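Local coordinates for protein glycosyl hydrolase, family 38 (Enterococcus faecalis, PDB 5KBP) that is probably an alpha-mannosidase of glycoside hydrolase family 38, hydrolysing terminal alpha-linked mannose from carbohydrate substrates, at residues 18-23 with 369-374; 27-32 with 64-69; 83-88 with 262-267; 184-189 with 269-274. All blocks are in the same frame, centred on the assembly; numbering follows the deposited sequence.

Contact 1 closes the longest loop of the four, and the other three are nested inside it. Contacts 1 and 2 have centres about 15 Å apart and touch through L23 and H28, and both reach the second subunit. Contact 2 closes before contact 3 opens, about 22 Å away between centres. Contacts 3 and 4 both use helix 263-270, and their segments alternate along the chain; L267 packs on F186 between them. Contact 1 thus joins the N-terminal family 38 region to helix 362-393 of the middle region, while contacts 2, 3 and 4 pack helices, loops and strands of the N-terminal region on one another.

Contact 1 (18-23 with 369-374); sequences DREWYL and MTRFEN
E20 and R371 stand opposite each other with CA atoms 13.4 Å apart, the irregular loop 18-23 on one side and the helix turn 369-374 on the other, so long side chains alone bridge the gap. They tie a loop of the family 38 N-terminal region to helix 362-393 of the alpha-mannosidase middle region. The two reach from opposite directions, and R371 grips the carboxylate end-on with both terminal nitrogens. R371 NH2 gives a 2.8 Å bond to E20 OE1 on its syn lone pair, bent at 140°. R371 NH1 lies 3.1 Å from E20 OE2 in a nearly straight bond; this oxygen is in the guanidinium plane, but the donor comes from above the carboxylate. The planes of the two groups are 53° apart, so the bidentate salt bridge is not coplanar. E20 starts with CG wedged between backbone N and carbonyl carbon (chi1 41°) and then runs extended toward the helix. Both gripped groups have further partners: S355 OG bonds E20 OE1, and R371 NH2 also donates to N350 OD1, which should restrict rotation of the pair. R19 crosses R371 at a slant, its NH1 over one face of the R371 guanidinium and 3.5 Å from R371 NH1; two donors, they make no bond. The nearness of like charges is probably eased by the salt bridges of R19 NE with D63 and of R371 with E20. The loop follows strand 7-13 and leads into helix 25-45, whose Y25 packs on R19 and E20. M368 and V364, about one and two turns before R371 on helix 362-393, touch E20, while helix 304-332 packs against M369 and F372.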
# COMPACT_ATOMS: atom_id res chain seq x y z
N ASP A 18 -16.60 1.57 10.61
CA ASP A 18 -15.17 1.36 10.71
C ASP A 18 -14.60 1.16 9.32
O ASP A 18 -14.97 0.21 8.62
CB ASP A 18 -14.87 0.16 11.61
CG ASP A 18 -15.46 0.30 12.99
OD1 ASP A 18 -14.87 1.02 13.82
OD2 ASP A 18 -16.52 -0.30 13.25
N ARG A 19 -13.70 2.06 8.91
CA ARG A 19 -13.22 2.07 7.53
C ARG A 19 -12.51 0.77 7.18
O ARG A 19 -12.62 0.28 6.05
CB ARG A 19 -12.30 3.28 7.32
CG ARG A 19 -12.03 3.62 5.86
CD ARG A 19 -11.47 5.03 5.75
NE ARG A 19 -11.17 5.39 4.36
CZ ARG A 19 -9.99 5.21 3.79
NH1 ARG A 19 -8.98 4.68 4.47
NH2 ARG A 19 -9.80 5.58 2.52
N GLU A 20 -11.77 0.21 8.13
CA GLU A 20 -11.10 -1.07 7.93
C GLU A 20 -10.95 -1.75 9.29
O GLU A 20 -10.54 -1.10 10.26
CB GLU A 20 -9.74 -0.89 7.26
CG GLU A 20 -8.95 0.30 7.77
CD GLU A 20 -7.74 0.61 6.92
OE1 GLU A 20 -6.89 1.42 7.35
OE2 GLU A 20 -7.63 0.05 5.81
N TRP A 21 -11.30 -3.03 9.35
CA TRP A 21 -11.27 -3.76 10.62
C TRP A 21 -11.00 -5.24 10.41
O TRP A 21 -9.86 -5.63 10.13
CB TRP A 21 -12.59 -3.56 11.37
CG TRP A 21 -12.55 -4.01 12.80
CD1 TRP A 21 -11.45 -4.34 13.52
CD2 TRP A 21 -13.67 -4.18 13.68
NE1 TRP A 21 -11.81 -4.71 14.80
CE2 TRP A 21 -13.17 -4.62 14.92
CE3 TRP A 21 -15.05 -4.00 13.53
CZ2 TRP A 21 -14.00 -4.88 16.01
CZ3 TRP A 21 -15.87 -4.27 14.61
CH2 TRP A 21 -15.34 -4.70 15.83
N TYR A 22 -12.03 -6.08 10.55
CA TYR A 22 -11.86 -7.52 10.46
C TYR A 22 -11.81 -8.03 9.03
O TYR A 22 -11.47 -9.20 8.82
CB TYR A 22 -12.98 -8.24 11.23
CG TYR A 22 -14.38 -7.83 10.84
CD1 TYR A 22 -15.00 -6.75 11.46
CD2 TYR A 22 -15.09 -8.52 9.87
CE1 TYR A 22 -16.29 -6.37 11.12
CE2 TYR A 22 -16.38 -8.15 9.52
CZ TYR A 22 -16.97 -7.07 10.15
OH TYR A 22 -18.25 -6.70 9.81
N LEU A 23 -12.13 -7.20 8.05
CA LEU A 23 -11.99 -7.53 6.65
C LEU A 23 -10.90 -6.67 6.02
O LEU A 23 -10.53 -5.63 6.57
CB LEU A 23 -13.31 -7.30 5.90
CG LEU A 23 -14.46 -8.27 6.16
CD1 LEU A 23 -15.71 -7.82 5.43
CD2 LEU A 23 -14.06 -9.67 5.72
N MET A 369 0.96 0.63 6.22
CA MET A 369 2.37 0.91 5.97
C MET A 369 2.56 1.64 4.65
O MET A 369 3.42 2.53 4.54
CB MET A 369 3.18 -0.39 5.99
CG MET A 369 3.40 -0.99 7.37
SD MET A 369 4.66 -0.12 8.33
CE MET A 369 3.65 0.92 9.37
N THR A 370 1.78 1.27 3.63
CA THR A 370 1.85 1.98 2.35
C THR A 370 1.43 3.44 2.51
O THR A 370 2.07 4.34 1.96
CB THR A 370 0.97 1.28 1.31
OG1 THR A 370 1.50 -0.02 1.03
CG2 THR A 370 0.91 2.09 0.03
N ARG A 371 0.37 3.69 3.28
CA ARG A 371 -0.05 5.06 3.54
C ARG A 371 1.03 5.82 4.31
O ARG A 371 1.29 6.99 4.02
CB ARG A 371 -1.36 5.08 4.32
CG ARG A 371 -2.51 4.34 3.65
CD ARG A 371 -3.83 4.73 4.30
NE ARG A 371 -4.96 3.94 3.80
CZ ARG A 371 -5.50 2.93 4.47
NH1 ARG A 371 -6.53 2.26 3.95
NH2 ARG A 371 -5.02 2.57 5.65
N PHE A 372 1.65 5.17 5.29
CA PHE A 372 2.73 5.80 6.04
C PHE A 372 3.90 6.16 5.13
O PHE A 372 4.45 7.26 5.20
CB PHE A 372 3.19 4.88 7.17
CG PHE A 372 2.38 5.02 8.43
CD1 PHE A 372 2.08 6.26 8.95
CD2 PHE A 372 1.91 3.89 9.10
CE1 PHE A 372 1.33 6.39 10.10
CE2 PHE A 372 1.17 4.01 10.25
CZ PHE A 372 0.88 5.26 10.76
N GLU A 373 4.30 5.22 4.27
CA GLU A 373 5.40 5.49 3.34
C GLU A 373 5.07 6.66 2.42
O GLU A 373 5.91 7.53 2.19
CB GLU A 373 5.70 4.24 2.51
CG GLU A 373 6.23 3.05 3.30
CD GLU A 373 7.74 3.04 3.39
OE1 GLU A 373 8.29 2.15 4.08
OE2 GLU A 373 8.38 3.92 2.78
N ASN A 374 3.84 6.70 1.89
CA ASN A 374 3.47 7.75 0.95
C ASN A 374 3.39 9.11 1.63
O ASN A 374 3.91 10.10 1.10
CB ASN A 374 2.14 7.39 0.28
CG ASN A 374 2.27 6.24 -0.69
OD1 ASN A 374 3.35 5.98 -1.23
ND2 ASN A 374 1.16 5.54 -0.93

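Contact 2 (27-32 with 64-69); sequences EHHMRL and YLQVRP. With SO4 (sulfate ion), chain C.
H29, M30 and V67 bring together two consecutive helical elements of the family 38 N-terminal domain, helix 25-45 and segment 64-69, which begins on helix 59-65. Van der Waals contact centres on V67, whose CB points at helix 25-45. V67 CG2 rests 3.4 Å from H29 CE1, and M30, bent at chi2 and chi3, curls its methyl CE to 4.1 Å from the same V67 CG2. CG2 is thus shared by an imidazole and a thioether. Polar side chains meet without bonding: Q66 NE2 comes within 3.2 Å of H29 CE1, the amide inclined 41° to the ring. H29 holds its CG opposite the backbone N (chi1 -172°), and both ring nitrogens are bonded just beyond the segments, NE2 to D63 O and ND1 to E26 OE2, which fixes the ring's rotation. Charged side chains pair separately. Within helix 25-45, R31 NH1 pairs with E27 OE1 at 3.3 Å. R68 is shared widely: NH1 with D37, NE with D338 of the second subunit. A sulfate, probably from the crystallisation liquor and also held by K71, lies at the guanidinium edge, where R68 NH2 donates to sulfate O2 at 3.0 Å.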
# COMPACT_ATOMS: atom_id res chain seq x y z
N GLU A 27 -12.94 -4.85 1.05
CA GLU A 27 -14.15 -5.59 1.40
C GLU A 27 -15.13 -4.71 2.16
O GLU A 27 -16.33 -4.72 1.88
CB GLU A 27 -13.79 -6.84 2.21
CG GLU A 27 -12.99 -7.89 1.44
CD GLU A 27 -13.85 -8.72 0.51
OE1 GLU A 27 -15.08 -8.70 0.66
OE2 GLU A 27 -13.29 -9.39 -0.39
N HIS A 28 -14.63 -3.93 3.13
CA HIS A 28 -15.47 -2.93 3.78
C HIS A 28 -15.86 -1.83 2.80
O HIS A 28 -16.99 -1.33 2.84
CB HIS A 28 -14.75 -2.33 4.99
CG HIS A 28 -14.53 -3.30 6.11
ND1 HIS A 28 -15.57 -3.85 6.83
CD2 HIS A 28 -13.39 -3.80 6.64
CE1 HIS A 28 -15.08 -4.65 7.76
NE2 HIS A 28 -13.76 -4.64 7.66
N HIS A 29 -14.93 -1.43 1.93
CA HIS A 29 -15.18 -0.31 1.03
C HIS A 29 -16.30 -0.62 0.05
O HIS A 29 -17.16 0.23 -0.21
CB HIS A 29 -13.90 0.04 0.27
CG HIS A 29 -14.00 1.29 -0.54
ND1 HIS A 29 -13.14 1.57 -1.58
CD2 HIS A 29 -14.86 2.34 -0.47
CE1 HIS A 29 -13.47 2.74 -2.12
NE2 HIS A 29 -14.51 3.22 -1.46
N MET A 30 -16.32 -1.83 -0.51
CA MET A 30 -17.39 -2.20 -1.44
C MET A 30 -18.74 -2.29 -0.74
O MET A 30 -19.78 -2.09 -1.38
CB MET A 30 -17.05 -3.52 -2.13
CG MET A 30 -15.84 -3.45 -3.05
SD MET A 30 -16.00 -2.23 -4.37
CE MET A 30 -14.98 -0.90 -3.73
N ARG A 31 -18.74 -2.58 0.56
CA ARG A 31 -19.98 -2.55 1.32
C ARG A 31 -20.39 -1.13 1.68
O ARG A 31 -21.58 -0.87 1.90
CB ARG A 31 -19.85 -3.41 2.58
CG ARG A 31 -19.89 -4.90 2.29
CD ARG A 31 -19.53 -5.74 3.50
NE ARG A 31 -19.68 -7.17 3.22
CZ ARG A 31 -18.74 -7.93 2.67
NH1 ARG A 31 -17.57 -7.40 2.33
NH2 ARG A 31 -18.97 -9.22 2.45
N LEU A 32 -19.43 -0.20 1.74
CA LEU A 32 -19.78 1.20 1.93
C LEU A 32 -20.52 1.74 0.71
O LEU A 32 -21.41 2.59 0.85
CB LEU A 32 -18.51 2.02 2.19
CG LEU A 32 -18.72 3.50 2.49
CD1 LEU A 32 -19.48 3.68 3.80
CD2 LEU A 32 -17.40 4.26 2.53
N TYR A 64 -16.81 7.14 -1.32
CA TYR A 64 -17.92 6.74 -2.18
C TYR A 64 -17.75 7.26 -3.59
O TYR A 64 -18.02 6.55 -4.56
CB TYR A 64 -19.24 7.22 -1.58
CG TYR A 64 -20.46 6.93 -2.44
CD1 TYR A 64 -20.99 5.65 -2.51
CD2 TYR A 64 -21.08 7.95 -3.16
CE1 TYR A 64 -22.11 5.39 -3.29
CE2 TYR A 64 -22.20 7.69 -3.94
CZ TYR A 64 -22.71 6.41 -4.00
OH TYR A 64 -23.82 6.15 -4.77
N LEU A 65 -17.28 8.50 -3.74
CA LEU A 65 -17.18 9.12 -5.05
C LEU A 65 -15.97 8.66 -5.84
O LEU A 65 -15.95 8.83 -7.07
CB LEU A 65 -17.15 10.65 -4.91
CG LEU A 65 -18.47 11.27 -4.48
CD1 LEU A 65 -18.40 12.78 -4.59
CD2 LEU A 65 -19.62 10.73 -5.30
N GLN A 66 -14.96 8.08 -5.19
CA GLN A 66 -13.84 7.54 -5.95
C GLN A 66 -14.20 6.26 -6.68
O GLN A 66 -13.52 5.89 -7.64
CB GLN A 66 -12.62 7.32 -5.05
CG GLN A 66 -12.73 6.15 -4.09
CD GLN A 66 -11.38 5.74 -3.53
OE1 GLN A 66 -10.34 6.00 -4.15
NE2 GLN A 66 -11.38 5.12 -2.36
N VAL A 67 -15.27 5.59 -6.26
CA VAL A 67 -15.79 4.43 -6.99
C VAL A 67 -16.93 4.83 -7.92
O VAL A 67 -17.04 4.30 -9.03
CB VAL A 67 -16.23 3.33 -6.00
CG1 VAL A 67 -16.71 2.10 -6.76
CG2 VAL A 67 -15.09 2.97 -5.08
N ARG A 68 -17.80 5.75 -7.49
CA ARG A 68 -18.94 6.20 -8.27
C ARG A 68 -18.87 7.72 -8.45
O ARG A 68 -19.63 8.47 -7.83
CB ARG A 68 -20.26 5.81 -7.59
CG ARG A 68 -20.32 4.37 -7.13
CD ARG A 68 -21.77 3.91 -7.03
NE ARG A 68 -22.39 3.86 -8.35
CZ ARG A 68 -23.68 3.67 -8.56
NH1 ARG A 68 -24.51 3.52 -7.53
NH2 ARG A 68 -24.16 3.63 -9.80
N PRO A 69 -17.96 8.19 -9.31
CA PRO A 69 -17.81 9.65 -9.46
C PRO A 69 -19.00 10.33 -10.11
O PRO A 69 -19.24 11.51 -9.84
CB PRO A 69 -16.55 9.77 -10.33
CG PRO A 69 -16.51 8.50 -11.11
CD PRO A 69 -17.05 7.44 -10.19
S SO4 C . -27.71 3.75 -9.96
O1 SO4 C . -27.04 4.98 -10.38
O2 SO4 C . -26.91 2.60 -10.34
O3 SO4 C . -29.02 3.67 -10.61
O4 SO4 C . -27.90 3.77 -8.51

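Contact 3 (83-88 with 262-267); sequences KLKIGP and NFDDYL
K85, in the short strand 84-85, and N262, immediately before helix 263-270, have CA atoms 8.1 Å apart, the nearest pair of CA atoms across the two segments. Each directs its CB at the other segment. K85 bends at chi2 (-69°) and then runs straight, laying its aliphatic end over the asparagine: K85 CE is 3.7 Å from N262 CG and 3.8 Å from N262 CB. The ammonium goes a little farther, K85 NZ standing 3.7 Å from D264 OD2 in a long salt bridge. N262 is the N-cap of the helix. Its OD1 accepts from D265 N at 3.0 Å, the donor lying above the amide carbonyl plane. N262 ND2 is bonded to N50 OD1, which with a weak bond to D265 OD2 settles the orientation of the amide. Strand 84-85 pairs in parallel with strand 52-53, so the contact joins that two-stranded sheet to the start of the helix. A lysine beside a helix N-terminus would be expected to meet an unfavourable dipole, but D264 and D265 in the first turn supply negative charge that should offset it. The contact therefore appears to combine methylene packing on a fixed amide with a loose charge attraction, rather than a tight ion pair.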
# COMPACT_ATOMS: atom_id res chain seq x y z
N LYS A 83 -30.51 16.21 4.25
CA LYS A 83 -30.86 14.82 4.48
C LYS A 83 -29.65 13.90 4.61
O LYS A 83 -29.80 12.77 5.09
CB LYS A 83 -31.77 14.31 3.37
CG LYS A 83 -33.12 15.02 3.31
CD LYS A 83 -34.12 14.26 2.47
CE LYS A 83 -35.52 14.82 2.65
NZ LYS A 83 -35.94 14.76 4.08
N LEU A 84 -28.47 14.36 4.19
CA LEU A 84 -27.22 13.64 4.44
C LEU A 84 -26.39 14.50 5.39
O LEU A 84 -25.82 15.51 4.98
CB LEU A 84 -26.48 13.36 3.13
CG LEU A 84 -25.43 12.24 3.20
CD1 LEU A 84 -26.06 10.98 3.75
CD2 LEU A 84 -24.83 11.99 1.83
N LYS A 85 -26.34 14.09 6.66
CA LYS A 85 -25.66 14.85 7.70
C LYS A 85 -24.20 14.43 7.75
O LYS A 85 -23.90 13.26 8.00
CB LYS A 85 -26.35 14.62 9.05
CG LYS A 85 -27.83 14.96 9.07
CD LYS A 85 -28.07 16.45 8.94
CE LYS A 85 -29.52 16.81 9.24
NZ LYS A 85 -29.77 18.27 9.17
N ILE A 86 -23.30 15.38 7.52
CA ILE A 86 -21.88 15.10 7.36
C ILE A 86 -21.07 15.85 8.41
O ILE A 86 -21.52 16.85 8.98
CB ILE A 86 -21.38 15.46 5.95
CG1 ILE A 86 -21.49 16.96 5.72
CG2 ILE A 86 -22.17 14.70 4.90
CD1 ILE A 86 -20.83 17.44 4.45
N GLY A 87 -19.86 15.36 8.66
CA GLY A 87 -18.93 16.02 9.54
C GLY A 87 -19.25 15.83 11.01
O GLY A 87 -20.13 15.05 11.38
N PRO A 88 -18.56 16.58 11.88
CA PRO A 88 -17.62 17.65 11.51
C PRO A 88 -16.17 17.20 11.32
O PRO A 88 -15.32 18.04 11.06
CB PRO A 88 -17.73 18.60 12.69
CG PRO A 88 -17.96 17.69 13.86
CD PRO A 88 -18.75 16.51 13.34
N ASN A 262 -32.63 14.07 13.77
CA ASN A 262 -31.20 14.21 13.54
C ASN A 262 -30.58 14.88 14.76
O ASN A 262 -31.29 15.41 15.62
CB ASN A 262 -30.91 15.01 12.27
CG ASN A 262 -31.68 16.32 12.22
OD1 ASN A 262 -31.28 17.30 12.84
ND2 ASN A 262 -32.78 16.34 11.47
N PHE A 263 -29.25 14.86 14.82
CA PHE A 263 -28.55 15.37 15.99
C PHE A 263 -28.73 16.88 16.16
O PHE A 263 -28.76 17.37 17.29
CB PHE A 263 -27.07 15.01 15.92
CG PHE A 263 -26.76 13.63 16.41
CD1 PHE A 263 -26.97 13.30 17.74
CD2 PHE A 263 -26.26 12.67 15.55
CE1 PHE A 263 -26.69 12.03 18.20
CE2 PHE A 263 -25.97 11.40 16.01
CZ PHE A 263 -26.19 11.08 17.33
N ASP A 264 -28.85 17.62 15.06
CA ASP A 264 -29.05 19.06 15.16
C ASP A 264 -30.37 19.39 15.85
O ASP A 264 -30.42 20.25 16.73
CB ASP A 264 -28.99 19.70 13.77
CG ASP A 264 -27.60 19.63 13.17
OD1 ASP A 264 -26.62 19.86 13.90
OD2 ASP A 264 -27.50 19.33 11.96
N ASP A 265 -31.45 18.72 15.45
CA ASP A 265 -32.75 18.98 16.05
C ASP A 265 -32.83 18.47 17.48
O ASP A 265 -33.41 19.12 18.35
CB ASP A 265 -33.86 18.36 15.20
CG ASP A 265 -34.06 19.08 13.88
OD1 ASP A 265 -33.61 20.24 13.77
OD2 ASP A 265 -34.68 18.50 12.96
N TYR A 266 -32.24 17.30 17.75
CA TYR A 266 -32.29 16.74 19.10
C TYR A 266 -31.52 17.62 20.08
O TYR A 266 -32.01 17.93 21.17
CB TYR A 266 -31.73 15.32 19.11
CG TYR A 266 -31.70 14.70 20.49
CD1 TYR A 266 -32.87 14.31 21.13
CD2 TYR A 266 -30.50 14.52 21.16
CE1 TYR A 266 -32.84 13.75 22.40
CE2 TYR A 266 -30.46 13.96 22.43
CZ TYR A 266 -31.64 13.57 23.04
OH TYR A 266 -31.61 13.01 24.30
N LEU A 267 -30.30 18.04 19.70
CA LEU A 267 -29.48 18.85 20.59
C LEU A 267 -30.17 20.16 20.95
O LEU A 267 -30.09 20.62 22.10
CB LEU A 267 -28.12 19.12 19.95
CG LEU A 267 -27.11 17.97 19.97
CD1 LEU A 267 -25.90 18.29 19.11
CD2 LEU A 267 -26.69 17.66 21.40

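Contact 4 (184-189 with 269-274); sequences KIFGLL and AVQEEL
F186 meets Q271 from its first side-chain carbon onward: F186 CB is 3.6 Å from Q271 OE1. With CG opposite the backbone N (chi1 175°), the ring extends from strand 184-189 toward segment 269-274. F186 CG faces Q271 OE1 and CD, both about 3.7 Å away. On the CD2 side, F186 CD2 lies 3.6 Å from Q271 CD; ring and amide planes are only 4° apart, a flat stack. Farther along, F186 CE2 touches Q271 CG at 3.8 Å. The same CG sits 3.6 Å above the centroid of the F186 ring, 6° off its normal, in a CH-pi contact. Strand 184-189 is the middle strand of a five-stranded mixed sheet, paired with 147-150 and 174-178, and helix 263-270 packs on it, L267 also touching F186. L274 comes in obliquely at the CD1-CE1 side: F186 CD1 and CE1 both lie by L274 CD2, the latter at 3.6 Å, and L274 in turn rests on W176 of strand 174-178. The ring ends at F186 CZ, which V270 CG1 approaches to 4.2 Å. The Q271 amide, extended beyond CG, is steadied over the ring by a weak bond from NE2 to L267 O.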
# COMPACT_ATOMS: atom_id res chain seq x y z
N LYS A 184 -16.21 24.30 29.23
CA LYS A 184 -17.33 23.41 29.50
C LYS A 184 -18.20 23.26 28.26
O LYS A 184 -18.60 24.26 27.66
CB LYS A 184 -18.15 23.93 30.69
CG LYS A 184 -19.60 23.52 30.72
CD LYS A 184 -20.24 23.96 32.03
CE LYS A 184 -21.71 24.31 31.86
NZ LYS A 184 -21.90 25.50 30.98
N ILE A 185 -18.46 22.02 27.87
CA ILE A 185 -19.33 21.70 26.74
C ILE A 185 -20.46 20.80 27.23
O ILE A 185 -20.44 20.29 28.35
CB ILE A 185 -18.56 21.03 25.59
CG1 ILE A 185 -18.01 19.67 26.04
CG2 ILE A 185 -17.44 21.92 25.10
CD1 ILE A 185 -17.44 18.84 24.91
N PHE A 186 -21.45 20.62 26.36
CA PHE A 186 -22.57 19.73 26.65
C PHE A 186 -22.21 18.31 26.21
O PHE A 186 -21.80 18.09 25.07
CB PHE A 186 -23.84 20.20 25.94
CG PHE A 186 -24.99 19.25 26.08
CD1 PHE A 186 -25.66 19.13 27.29
CD2 PHE A 186 -25.41 18.48 25.01
CE1 PHE A 186 -26.72 18.26 27.43
CE2 PHE A 186 -26.48 17.60 25.14
CZ PHE A 186 -27.13 17.49 26.36
N GLY A 187 -22.37 17.36 27.12
CA GLY A 187 -22.02 15.97 26.87
C GLY A 187 -23.28 15.13 26.67
O GLY A 187 -24.19 15.15 27.51
N LEU A 188 -23.31 14.39 25.56
CA LEU A 188 -24.40 13.49 25.23
C LEU A 188 -23.86 12.06 25.27
O LEU A 188 -23.08 11.67 24.40
CB LEU A 188 -25.00 13.82 23.87
CG LEU A 188 -26.20 12.98 23.41
CD1 LEU A 188 -27.34 13.10 24.41
CD2 LEU A 188 -26.66 13.40 22.02
N LEU A 189 -24.27 11.30 26.27
CA LEU A 189 -23.78 9.94 26.48
C LEU A 189 -24.74 8.93 25.86
O LEU A 189 -25.95 9.01 26.09
CB LEU A 189 -23.60 9.65 27.97
CG LEU A 189 -23.33 8.18 28.33
CD1 LEU A 189 -21.98 7.73 27.81
CD2 LEU A 189 -23.44 7.98 29.83
N ALA A 269 -33.38 20.64 21.13
CA ALA A 269 -34.56 20.38 21.96
C ALA A 269 -34.18 19.95 23.37
O ALA A 269 -34.81 20.38 24.34
CB ALA A 269 -35.44 19.33 21.30
N VAL A 270 -33.16 19.09 23.51
CA VAL A 270 -32.85 18.53 24.82
C VAL A 270 -32.17 19.57 25.71
O VAL A 270 -32.42 19.62 26.92
CB VAL A 270 -31.99 17.26 24.67
CG1 VAL A 270 -30.65 17.57 24.01
CG2 VAL A 270 -31.77 16.60 26.02
N GLN A 271 -31.33 20.43 25.13
CA GLN A 271 -30.62 21.44 25.91
C GLN A 271 -31.50 22.61 26.30
O GLN A 271 -31.08 23.43 27.12
CB GLN A 271 -29.40 21.94 25.12
CG GLN A 271 -28.35 20.88 24.86
CD GLN A 271 -27.22 21.38 23.98
OE1 GLN A 271 -26.41 22.20 24.40
NE2 GLN A 271 -27.18 20.88 22.75
N GLU A 272 -32.70 22.72 25.73
CA GLU A 272 -33.60 23.81 26.08
C GLU A 272 -34.35 23.53 27.38
O GLU A 272 -34.75 24.47 28.07
CB GLU A 272 -34.59 24.04 24.93
CG GLU A 272 -35.31 25.38 24.96
CD GLU A 272 -35.84 25.77 23.60
OE1 GLU A 272 -35.46 26.86 23.10
OE2 GLU A 272 -36.62 24.99 23.01
N GLU A 273 -34.53 22.26 27.72
CA GLU A 273 -35.22 21.85 28.94
C GLU A 273 -34.28 21.09 29.87
O GLU A 273 -34.64 20.08 30.47
CB GLU A 273 -36.44 21.00 28.60
CG GLU A 273 -37.38 21.64 27.58
CD GLU A 273 -38.41 20.67 27.04
OE1 GLU A 273 -38.51 19.55 27.57
OE2 GLU A 273 -39.12 21.03 26.08
N LEU A 274 -33.06 21.59 30.01
CA LEU A 274 -32.04 20.92 30.81
C LEU A 274 -32.21 21.29 32.28
O LEU A 274 -32.30 22.47 32.61
CB LEU A 274 -30.65 21.30 30.32
CG LEU A 274 -29.63 20.18 30.11
CD1 LEU A 274 -30.20 19.09 29.21
CD2 LEU A 274 -28.35 20.74 29.51